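Local coordinates for Xcc_ctr_pt (Xanthomonas campestris pv. campestris, PDB 6NJW), which is probably a metal-dependent nuclease of the Class 2 OLD family, represented here by the C-terminal region with its Toprim domain, at residues I17-E27 with L73-D82; E131-F139 with E178-E186. One frame throughout, in Å; residues are numbered along the deposited sequence.

Contact 1: I17-E27 with L73-D82; sequences IFFSRGVILVE and LNIPHVILTD
In the parallel sheet of the Toprim domain, V23, I24 and L25 pair in register with H77, V78 and I79, the axes of strands 22-26 and 77-82 lying 4.8 Å apart. The backbone bonds between these two inner strands alternate in the parallel pattern: V23 N to P76 O, V78 N to V23 O, L25 N to V78 O and L80 N to L25 O. Beta-branched residues and leucines suit these central strands, which are covered on both faces. I24 and V78 lie side by side, CG1 of I24 meeting CG2 of V78 at 3.6 Å, beneath helix 208-226. V23, L25, H77 and I79 line the other face, where L25 and H77 touch helix 62-68. With chi1 at 61°, H77 turns its ring back so that ND1 donates to I75 O in the ring plane (3.0 Å, 177° at the hydrogen); NE2 bonds to Y127 OH. Beyond the last direct backbone-to-backbone bond a water spans E27 N and L80 O. Here sit the Toprim acids: E27, just past strand 22-26, and D82, a magnesium ligand ending strand 77-82. E27 reaches across extended, and the backbone N of D82 meets its OE2 at 2.9 Å from above the carboxylate plane. A second water donates to both E27 OE1 and D82 OD2, 2.6 Å from each.

Contact 2: E131-F139 with E178-E186; sequences ENTLEPELF and EDLLLRLIE
Two helices cross steeply here, at 112° between the segments' directions: the first two turns of helix 134-154, at its N-terminal end, pack against the side of helix 178-188, with L181, E135 and P136 supplying about half of the buried surface. At 10.3 Å between axes the gap is filled by side chains, and the contact is one of packing. L181 holds its CG anti to the backbone N (chi1 175°), which sends CD2 against the backbone of the other helix; there the methyl lies 4.1 Å from P136 CA and equally far from F139 CB. A branched aliphatic side chain suits this place because it can fill the groove between successive turns. E135 is amphipathic in its packing. Its CB rests 3.6 Å from I185 CD1 and its CG is close to the same methyl, while the chain bends at chi2 (95°) and OE2 forms a salt bridge with K190, so the buried acid has a charged partner. P136 fits the first helical turn, where a backbone N-H is not needed for the helix's own bonding, and its rigid ring offers an apolar surface. CD of that ring faces L182 CD2 at 4.1 Å. E178, extended, crosses the proline side chain at about a right angle, its CD 3.8 Å from P136 CG. T133, at the N-cap, makes no side-chain cap, and its buried OG1 has no partner in the model; E178 OE2 comes no nearer to that hydroxyl than 4.0 Å.

In the fold
Contact 1 pairs the two inner strands of the Toprim sheet, whose C-terminal ends bring in the metal-site acids, and contact 2 joins helices on the opposite side of the chain's centre; their centres are about 25 Å apart. They nonetheless meet at the metal site. The loop that leads into helix 134-154 passes D82: T133 CG2 packs 3.6 Å from D82 OD2, and N132 O lies 3.7 Å from D82 OD1. The bound magnesium, held by D82 and Y209, is about 7 Å from the T133 side chain. The other acids of the site, E27 and D84, bind no metal in this model. Residues 131-139 thus run from beside the metal site into the helical packing of contact 2.

Contact 1: I17-E27 with L73-D82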
loop_
_atom_site.group_PDB
_atom_site.type_symbol
_atom_site.label_atom_id
_atom_site.label_comp_id
_atom_site.label_asym_id
_atom_site.label_seq_id
_atom_site.Cartn_x
_atom_site.Cartn_y
_atom_site.Cartn_z
ATOM N N ILE A 17 16.028 8.416 -0.464
ATOM C CA ILE A 17 15.155 9.276 -1.260
ATOM C C ILE A 17 15.988 10.185 -2.155
ATOM O O ILE A 17 15.733 10.311 -3.360
ATOM C CB ILE A 17 14.215 10.080 -0.343
ATOM C CG1 ILE A 17 13.191 9.142 0.311
ATOM C CG2 ILE A 17 13.500 11.170 -1.127
ATOM C CD1 ILE A 17 11.885 9.829 0.719
ATOM N N PHE A 18 17.026 10.804 -1.588
ATOM C CA PHE A 18 17.865 11.690 -2.391
ATOM C C PHE A 18 18.626 10.957 -3.495
ATOM O O PHE A 18 19.134 11.615 -4.408
ATOM C CB PHE A 18 18.850 12.453 -1.493
ATOM C CG PHE A 18 18.267 13.707 -0.875
ATOM C CD1 PHE A 18 17.423 13.627 0.228
ATOM C CD2 PHE A 18 18.566 14.960 -1.398
ATOM C CE1 PHE A 18 16.880 14.782 0.805
ATOM C CE2 PHE A 18 18.039 16.115 -0.832
ATOM C CZ PHE A 18 17.189 16.028 0.271
ATOM N N PHE A 19 18.707 9.628 -3.452
ATOM C CA PHE A 19 19.381 8.856 -4.494
ATOM C C PHE A 19 18.413 8.143 -5.439
ATOM O O PHE A 19 18.863 7.389 -6.306
ATOM C CB PHE A 19 20.322 7.823 -3.864
ATOM C CG PHE A 19 21.600 8.406 -3.306
ATOM C CD1 PHE A 19 22.001 9.698 -3.634
ATOM C CD2 PHE A 19 22.400 7.657 -2.450
ATOM C CE1 PHE A 19 23.178 10.231 -3.115
ATOM C CE2 PHE A 19 23.575 8.181 -1.933
ATOM C CZ PHE A 19 23.965 9.471 -2.267
ATOM N N SER A 20 17.108 8.375 -5.320
ATOM C CA SER A 20 16.121 7.558 -6.021
ATOM C C SER A 20 15.620 8.207 -7.307
ATOM O O SER A 20 15.620 9.428 -7.456
ATOM C CB SER A 20 14.930 7.273 -5.108
ATOM O OG SER A 20 15.401 6.762 -3.877
ATOM N N ARG A 21 15.184 7.364 -8.248
ATOM C CA ARG A 21 14.485 7.864 -9.424
ATOM C C ARG A 21 12.989 8.018 -9.183
ATOM O O ARG A 21 12.341 8.816 -9.875
ATOM C CB ARG A 21 14.721 6.937 -10.624
ATOM C CG ARG A 21 16.190 6.812 -11.059
ATOM C CD ARG A 21 16.321 5.906 -12.295
ATOM N NE ARG A 21 17.713 5.646 -12.673
ATOM C CZ ARG A 21 18.386 6.376 -13.557
ATOM N NH1 ARG A 21 17.791 7.406 -14.151
ATOM N NH2 ARG A 21 19.648 6.081 -13.853
ATOM N N GLY A 22 12.440 7.299 -8.202
ATOM C CA GLY A 22 11.022 7.372 -7.898
ATOM C C GLY A 22 10.778 6.891 -6.488
ATOM O O GLY A 22 11.621 6.206 -5.894
ATOM N N VAL A 23 9.617 7.271 -5.936
ATOM C CA VAL A 23 9.285 6.934 -4.552
ATOM C C VAL A 23 7.842 6.452 -4.474
ATOM O O VAL A 23 6.944 7.096 -5.011
ATOM C CB VAL A 23 9.470 8.120 -3.589
ATOM C CG1 VAL A 23 9.154 7.652 -2.163
ATOM C CG2 VAL A 23 10.894 8.631 -3.645
ATOM N N ILE A 24 7.627 5.331 -3.795
ATOM C CA ILE A 24 6.300 4.828 -3.465
ATOM C C ILE A 24 6.036 5.120 -1.992
ATOM O O ILE A 24 6.699 4.551 -1.119
ATOM C CB ILE A 24 6.193 3.319 -3.732
ATOM C CG1 ILE A 24 6.346 3.018 -5.231
ATOM C CG2 ILE A 24 4.876 2.784 -3.166
ATOM C CD1 ILE A 24 6.748 1.534 -5.492
ATOM N N LEU A 25 5.044 5.962 -1.713
ATOM C CA LEU A 25 4.719 6.365 -0.345
ATOM C C LEU A 25 3.584 5.497 0.174
ATOM O O LEU A 25 2.530 5.407 -0.473
ATOM C CB LEU A 25 4.308 7.843 -0.298
ATOM C CG LEU A 25 5.387 8.837 -0.713
ATOM C CD1 LEU A 25 4.752 10.240 -0.826
ATOM C CD2 LEU A 25 6.509 8.800 0.320
ATOM N N VAL A 26 3.800 4.869 1.335
ATOM C CA VAL A 26 2.850 3.952 1.948
ATOM C C VAL A 26 2.680 4.330 3.420
ATOM O O VAL A 26 3.485 5.063 3.989
ATOM C CB VAL A 26 3.309 2.483 1.805
ATOM C CG1 VAL A 26 3.536 2.149 0.296
ATOM C CG2 VAL A 26 4.562 2.238 2.598
ATOM N N GLU A 27 1.614 3.814 4.039
ATOM C CA GLU A 27 1.286 4.233 5.400
ATOM C C GLU A 27 2.153 3.555 6.455
ATOM O O GLU A 27 2.528 4.184 7.447
ATOM C CB GLU A 27 -0.186 3.954 5.699
ATOM C CG GLU A 27 -1.162 4.848 4.940
ATOM C CD GLU A 27 -2.607 4.541 5.332
ATOM O OE1 GLU A 27 -2.800 3.835 6.345
ATOM O OE2 GLU A 27 -3.539 4.999 4.639
ATOM N N LEU A 73 12.037 18.461 -4.531
ATOM C CA LEU A 73 12.980 17.758 -5.392
ATOM C C LEU A 73 12.413 17.365 -6.753
ATOM O O LEU A 73 13.191 17.007 -7.644
ATOM C CB LEU A 73 13.482 16.498 -4.682
ATOM C CG LEU A 73 14.256 16.726 -3.399
ATOM C CD1 LEU A 73 14.623 15.390 -2.724
ATOM C CD2 LEU A 73 15.499 17.552 -3.706
ATOM N N ASN A 74 11.089 17.399 -6.939
ATOM C CA ASN A 74 10.467 17.106 -8.233
ATOM C C ASN A 74 10.799 15.680 -8.698
ATOM O O ASN A 74 11.314 15.451 -9.797
ATOM C CB ASN A 74 10.877 18.148 -9.281
ATOM C CG ASN A 74 9.936 18.175 -10.459
ATOM O OD1 ASN A 74 8.723 18.274 -10.283
ATOM N ND2 ASN A 74 10.484 18.067 -11.670
ATOM N N ILE A 75 10.483 14.727 -7.834
ATOM C CA ILE A 75 10.751 13.305 -8.042
ATOM C C ILE A 75 9.414 12.611 -8.281
ATOM O O ILE A 75 8.470 12.827 -7.508
ATOM C CB ILE A 75 11.480 12.692 -6.825
ATOM C CG1 ILE A 75 12.911 13.229 -6.707
ATOM C CG2 ILE A 75 11.530 11.175 -6.873
ATOM C CD1 ILE A 75 13.613 12.731 -5.467
ATOM N N PRO A 76 9.285 11.780 -9.317
ATOM C CA PRO A 76 8.036 11.023 -9.500
ATOM C C PRO A 76 7.719 10.172 -8.274
ATOM O O PRO A 76 8.589 9.504 -7.713
ATOM C CB PRO A 76 8.324 10.148 -10.728
ATOM C CG PRO A 76 9.515 10.762 -11.398
ATOM C CD PRO A 76 10.302 11.461 -10.340
ATOM N N HIS A 77 6.454 10.193 -7.851
ATOM C CA HIS A 77 6.071 9.429 -6.680
ATOM C C HIS A 77 4.601 9.054 -6.786
ATOM O O HIS A 77 3.845 9.634 -7.562
ATOM C CB HIS A 77 6.322 10.217 -5.389
ATOM C CG HIS A 77 5.544 11.488 -5.332
ATOM N ND1 HIS A 77 5.946 12.627 -5.994
ATOM C CD2 HIS A 77 4.355 11.786 -4.753
ATOM C CE1 HIS A 77 5.045 13.580 -5.809
ATOM N NE2 HIS A 77 4.071 13.095 -5.061
ATOM N N VAL A 78 4.208 8.063 -5.990
ATOM C CA VAL A 78 2.825 7.620 -5.910
ATOM C C VAL A 78 2.456 7.504 -4.434
ATOM O O VAL A 78 3.316 7.500 -3.565
ATOM C CB VAL A 78 2.609 6.279 -6.643
ATOM C CG1 VAL A 78 2.835 6.461 -8.141
ATOM C CG2 VAL A 78 3.551 5.198 -6.082
ATOM N N ILE A 79 1.159 7.395 -4.155
ATOM C CA ILE A 79 0.670 7.211 -2.790
ATOM C C ILE A 79 -0.281 6.023 -2.753
ATOM O O ILE A 79 -1.113 5.862 -3.647
ATOM C CB ILE A 79 -0.051 8.479 -2.271
ATOM C CG1 ILE A 79 0.964 9.558 -1.891
ATOM C CG2 ILE A 79 -0.965 8.152 -1.082
ATOM C CD1 ILE A 79 0.324 10.946 -1.676
ATOM N N LEU A 80 -0.172 5.215 -1.703
ATOM C CA LEU A 80 -1.112 4.144 -1.390
ATOM C C LEU A 80 -1.674 4.430 -0.009
ATOM O O LEU A 80 -0.917 4.495 0.967
ATOM C CB LEU A 80 -0.416 2.775 -1.401
ATOM C CG LEU A 80 0.106 2.375 -2.780
ATOM C CD1 LEU A 80 1.105 1.228 -2.715
ATOM C CD2 LEU A 80 -1.107 1.972 -3.580
ATOM N N THR A 81 -2.990 4.590 0.085
ATOM C CA THR A 81 -3.579 4.920 1.378
ATOM C C THR A 81 -4.967 4.299 1.467
ATOM O O THR A 81 -5.543 3.882 0.458
ATOM C CB THR A 81 -3.625 6.441 1.592
ATOM O OG1 THR A 81 -3.901 6.737 2.975
ATOM C CG2 THR A 81 -4.665 7.080 0.700
ATOM N N ASP A 82 -5.487 4.223 2.697
ATOM C CA ASP A 82 -6.744 3.537 2.993
ATOM C C ASP A 82 -7.897 4.526 3.108
ATOM O O ASP A 82 -7.745 5.607 3.685
ATOM C CB ASP A 82 -6.628 2.742 4.295
ATOM C CG ASP A 82 -5.715 1.539 4.158
ATOM O OD1 ASP A 82 -5.371 1.192 3.013
ATOM O OD2 ASP A 82 -5.339 0.944 5.186
HETATM O O HOH W 1 -0.301 2.376 2.474
HETATM O O HOH W 2 -4.727 2.311 7.319
#

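Contact 2: E131-F139 with E178-E186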
loop_
_atom_site.group_PDB
_atom_site.type_symbol
_atom_site.label_atom_id
_atom_site.label_comp_id
_atom_site.label_asym_id
_atom_site.label_seq_id
_atom_site.Cartn_x
_atom_site.Cartn_y
_atom_site.Cartn_z
ATOM N N GLU A 131 -10.367 0.627 -0.755
ATOM C CA GLU A 131 -11.631 0.699 -0.033
ATOM C C GLU A 131 -11.671 -0.235 1.170
ATOM O O GLU A 131 -12.576 -0.112 2.000
ATOM C CB GLU A 131 -12.802 0.403 -0.977
ATOM C CG GLU A 131 -12.751 1.190 -2.284
ATOM C CD GLU A 131 -13.124 2.656 -2.102
ATOM O OE1 GLU A 131 -14.101 2.925 -1.369
ATOM O OE2 GLU A 131 -12.437 3.543 -2.676
ATOM N N ASN A 132 -10.714 -1.145 1.299
ATOM C CA ASN A 132 -10.556 -1.995 2.469
ATOM C C ASN A 132 -9.288 -1.573 3.207
ATOM O O ASN A 132 -8.695 -0.527 2.919
ATOM C CB ASN A 132 -10.517 -3.469 2.037
ATOM C CG ASN A 132 -10.918 -4.429 3.160
ATOM O OD1 ASN A 132 -10.942 -4.053 4.338
ATOM N ND2 ASN A 132 -11.232 -5.675 2.799
ATOM N N THR A 133 -8.872 -2.389 4.167
ATOM C CA THR A 133 -7.516 -2.349 4.689
ATOM C C THR A 133 -6.787 -3.597 4.200
ATOM O O THR A 133 -7.409 -4.599 3.852
ATOM C CB THR A 133 -7.501 -2.272 6.222
ATOM O OG1 THR A 133 -8.357 -3.287 6.755
ATOM C CG2 THR A 133 -7.986 -0.899 6.690
ATOM N N LEU A 134 -5.454 -3.536 4.200
ATOM C CA LEU A 134 -4.665 -4.468 3.394
ATOM C C LEU A 134 -4.850 -5.918 3.836
ATOM O O LEU A 134 -5.186 -6.788 3.028
ATOM C CB LEU A 134 -3.187 -4.083 3.453
ATOM C CG LEU A 134 -2.254 -4.987 2.654
ATOM C CD1 LEU A 134 -2.668 -5.020 1.181
ATOM C CD2 LEU A 134 -0.827 -4.495 2.801
ATOM N N GLU A 135 -4.608 -6.205 5.111
ATOM C CA GLU A 135 -4.580 -7.607 5.526
ATOM C C GLU A 135 -5.939 -8.301 5.405
ATOM O O GLU A 135 -5.995 -9.452 4.954
ATOM C CB GLU A 135 -4.041 -7.715 6.953
ATOM C CG GLU A 135 -2.582 -7.267 7.095
ATOM C CD GLU A 135 -2.464 -5.819 7.533
ATOM O OE1 GLU A 135 -3.418 -5.038 7.278
ATOM O OE2 GLU A 135 -1.424 -5.472 8.147
ATOM N N PRO A 136 -7.055 -7.669 5.789
ATOM C CA PRO A 136 -8.348 -8.338 5.553
ATOM C C PRO A 136 -8.637 -8.556 4.077
ATOM O O PRO A 136 -9.171 -9.608 3.706
ATOM C CB PRO A 136 -9.365 -7.391 6.205
ATOM C CG PRO A 136 -8.557 -6.581 7.182
ATOM C CD PRO A 136 -7.227 -6.406 6.532
ATOM N N GLU A 137 -8.276 -7.607 3.213
ATOM C CA GLU A 137 -8.445 -7.843 1.778
ATOM C C GLU A 137 -7.660 -9.072 1.330
ATOM O O GLU A 137 -8.196 -9.948 0.643
ATOM C CB GLU A 137 -8.028 -6.611 0.974
ATOM C CG GLU A 137 -7.750 -6.951 -0.493
ATOM C CD GLU A 137 -8.060 -5.824 -1.469
ATOM O OE1 GLU A 137 -8.245 -4.666 -1.031
ATOM O OE2 GLU A 137 -8.120 -6.107 -2.694
ATOM N N LEU A 138 -6.387 -9.169 1.726
ATOM C CA LEU A 138 -5.591 -10.321 1.310
ATOM C C LEU A 138 -6.163 -11.622 1.853
ATOM O O LEU A 138 -6.142 -12.650 1.168
ATOM C CB LEU A 138 -4.143 -10.160 1.762
ATOM C CG LEU A 138 -3.392 -8.961 1.192
ATOM C CD1 LEU A 138 -2.020 -8.883 1.833
ATOM C CD2 LEU A 138 -3.285 -9.104 -0.326
ATOM N N PHE A 139 -6.650 -11.611 3.100
ATOM C CA PHE A 139 -7.237 -12.825 3.651
ATOM C C PHE A 139 -8.450 -13.256 2.844
ATOM O O PHE A 139 -8.624 -14.444 2.555
ATOM C CB PHE A 139 -7.632 -12.627 5.117
ATOM C CG PHE A 139 -7.905 -13.911 5.835
ATOM C CD1 PHE A 139 -9.155 -14.497 5.779
ATOM C CD2 PHE A 139 -6.901 -14.552 6.541
ATOM C CE1 PHE A 139 -9.406 -15.690 6.423
ATOM C CE2 PHE A 139 -7.144 -15.744 7.189
ATOM C CZ PHE A 139 -8.402 -16.315 7.123
ATOM N N GLU A 178 -12.751 -9.349 11.827
ATOM C CA GLU A 178 -11.659 -8.471 11.430
ATOM C C GLU A 178 -10.881 -7.966 12.633
ATOM O O GLU A 178 -9.656 -7.820 12.569
ATOM C CB GLU A 178 -12.197 -7.295 10.621
ATOM C CG GLU A 178 -11.116 -6.370 10.108
ATOM C CD GLU A 178 -11.633 -5.405 9.064
ATOM O OE1 GLU A 178 -12.306 -5.869 8.115
ATOM O OE2 GLU A 178 -11.374 -4.187 9.203
ATOM N N ASP A 179 -11.575 -7.657 13.729
ATOM C CA ASP A 179 -10.882 -7.158 14.909
ATOM C C ASP A 179 -9.878 -8.185 15.407
ATOM O O ASP A 179 -8.726 -7.851 15.706
ATOM C CB ASP A 179 -11.891 -6.795 16.008
ATOM C CG ASP A 179 -12.700 -5.546 15.673
ATOM O OD1 ASP A 179 -12.248 -4.740 14.837
ATOM O OD2 ASP A 179 -13.791 -5.369 16.248
ATOM N N LEU A 180 -10.292 -9.449 15.478
ATOM C CA LEU A 180 -9.401 -10.479 15.993
ATOM C C LEU A 180 -8.255 -10.751 15.028
ATOM O O LEU A 180 -7.104 -10.923 15.458
ATOM C CB LEU A 180 -10.189 -11.758 16.276
ATOM C CG LEU A 180 -9.382 -12.883 16.919
ATOM C CD1 LEU A 180 -8.751 -12.391 18.210
ATOM C CD2 LEU A 180 -10.271 -14.103 17.175
ATOM N N LEU A 181 -8.549 -10.799 13.721
ATOM C CA LEU A 181 -7.482 -10.963 12.738
ATOM C C LEU A 181 -6.419 -9.888 12.910
ATOM O O LEU A 181 -5.228 -10.190 13.022
ATOM C CB LEU A 181 -8.052 -10.929 11.315
ATOM C CG LEU A 181 -7.000 -10.960 10.207
ATOM C CD1 LEU A 181 -6.247 -12.270 10.269
ATOM C CD2 LEU A 181 -7.639 -10.757 8.819
ATOM N N LEU A 182 -6.833 -8.621 12.929
ATOM C CA LEU A 182 -5.855 -7.552 13.049
ATOM C C LEU A 182 -5.183 -7.562 14.412
ATOM O O LEU A 182 -4.011 -7.196 14.517
ATOM C CB LEU A 182 -6.510 -6.203 12.761
ATOM C CG LEU A 182 -6.986 -6.120 11.303
ATOM C CD1 LEU A 182 -7.743 -4.833 11.045
ATOM C CD2 LEU A 182 -5.817 -6.260 10.339
ATOM N N ARG A 183 -5.898 -7.987 15.458
ATOM C CA ARG A 183 -5.272 -8.132 16.770
ATOM C C ARG A 183 -4.133 -9.144 16.719
ATOM O O ARG A 183 -3.042 -8.897 17.243
ATOM C CB ARG A 183 -6.334 -8.539 17.814
ATOM C CG ARG A 183 -5.870 -8.491 19.272
ATOM C CD ARG A 183 -7.066 -8.656 20.278
ATOM N NE ARG A 183 -8.202 -7.834 19.877
ATOM C CZ ARG A 183 -9.454 -8.274 19.780
ATOM N NH1 ARG A 183 -9.744 -9.526 20.096
ATOM N NH2 ARG A 183 -10.416 -7.457 19.371
ATOM N N LEU A 184 -4.352 -10.279 16.077
ATOM C CA LEU A 184 -3.277 -11.265 15.979
ATOM C C LEU A 184 -2.104 -10.732 15.158
ATOM O O LEU A 184 -0.938 -10.890 15.543
ATOM C CB LEU A 184 -3.822 -12.562 15.383
ATOM C CG LEU A 184 -4.949 -13.211 16.200
ATOM C CD1 LEU A 184 -5.574 -14.403 15.476
ATOM C CD2 LEU A 184 -4.486 -13.602 17.621
ATOM N N ILE A 185 -2.392 -10.083 14.028
ATOM C CA ILE A 185 -1.315 -9.559 13.184
ATOM C C ILE A 185 -0.513 -8.493 13.926
ATOM O O ILE A 185 0.722 -8.479 13.872
ATOM C CB ILE A 185 -1.896 -9.025 11.863
ATOM C CG1 ILE A 185 -2.415 -10.190 11.010
ATOM C CG2 ILE A 185 -0.838 -8.219 11.110
ATOM C CD1 ILE A 185 -3.233 -9.743 9.767
ATOM N N GLU A 186 -1.193 -7.590 14.640
ATOM C CA GLU A 186 -0.475 -6.578 15.414
ATOM C C GLU A 186 0.342 -7.205 16.543
ATOM O O GLU A 186 1.430 -6.711 16.878
ATOM C CB GLU A 186 -1.469 -5.542 15.946
ATOM C CG GLU A 186 -0.922 -4.572 16.985
ATOM C CD GLU A 186 0.061 -3.541 16.416
ATOM O OE1 GLU A 186 0.951 -3.083 17.173
ATOM O OE2 GLU A 186 -0.064 -3.182 15.220
#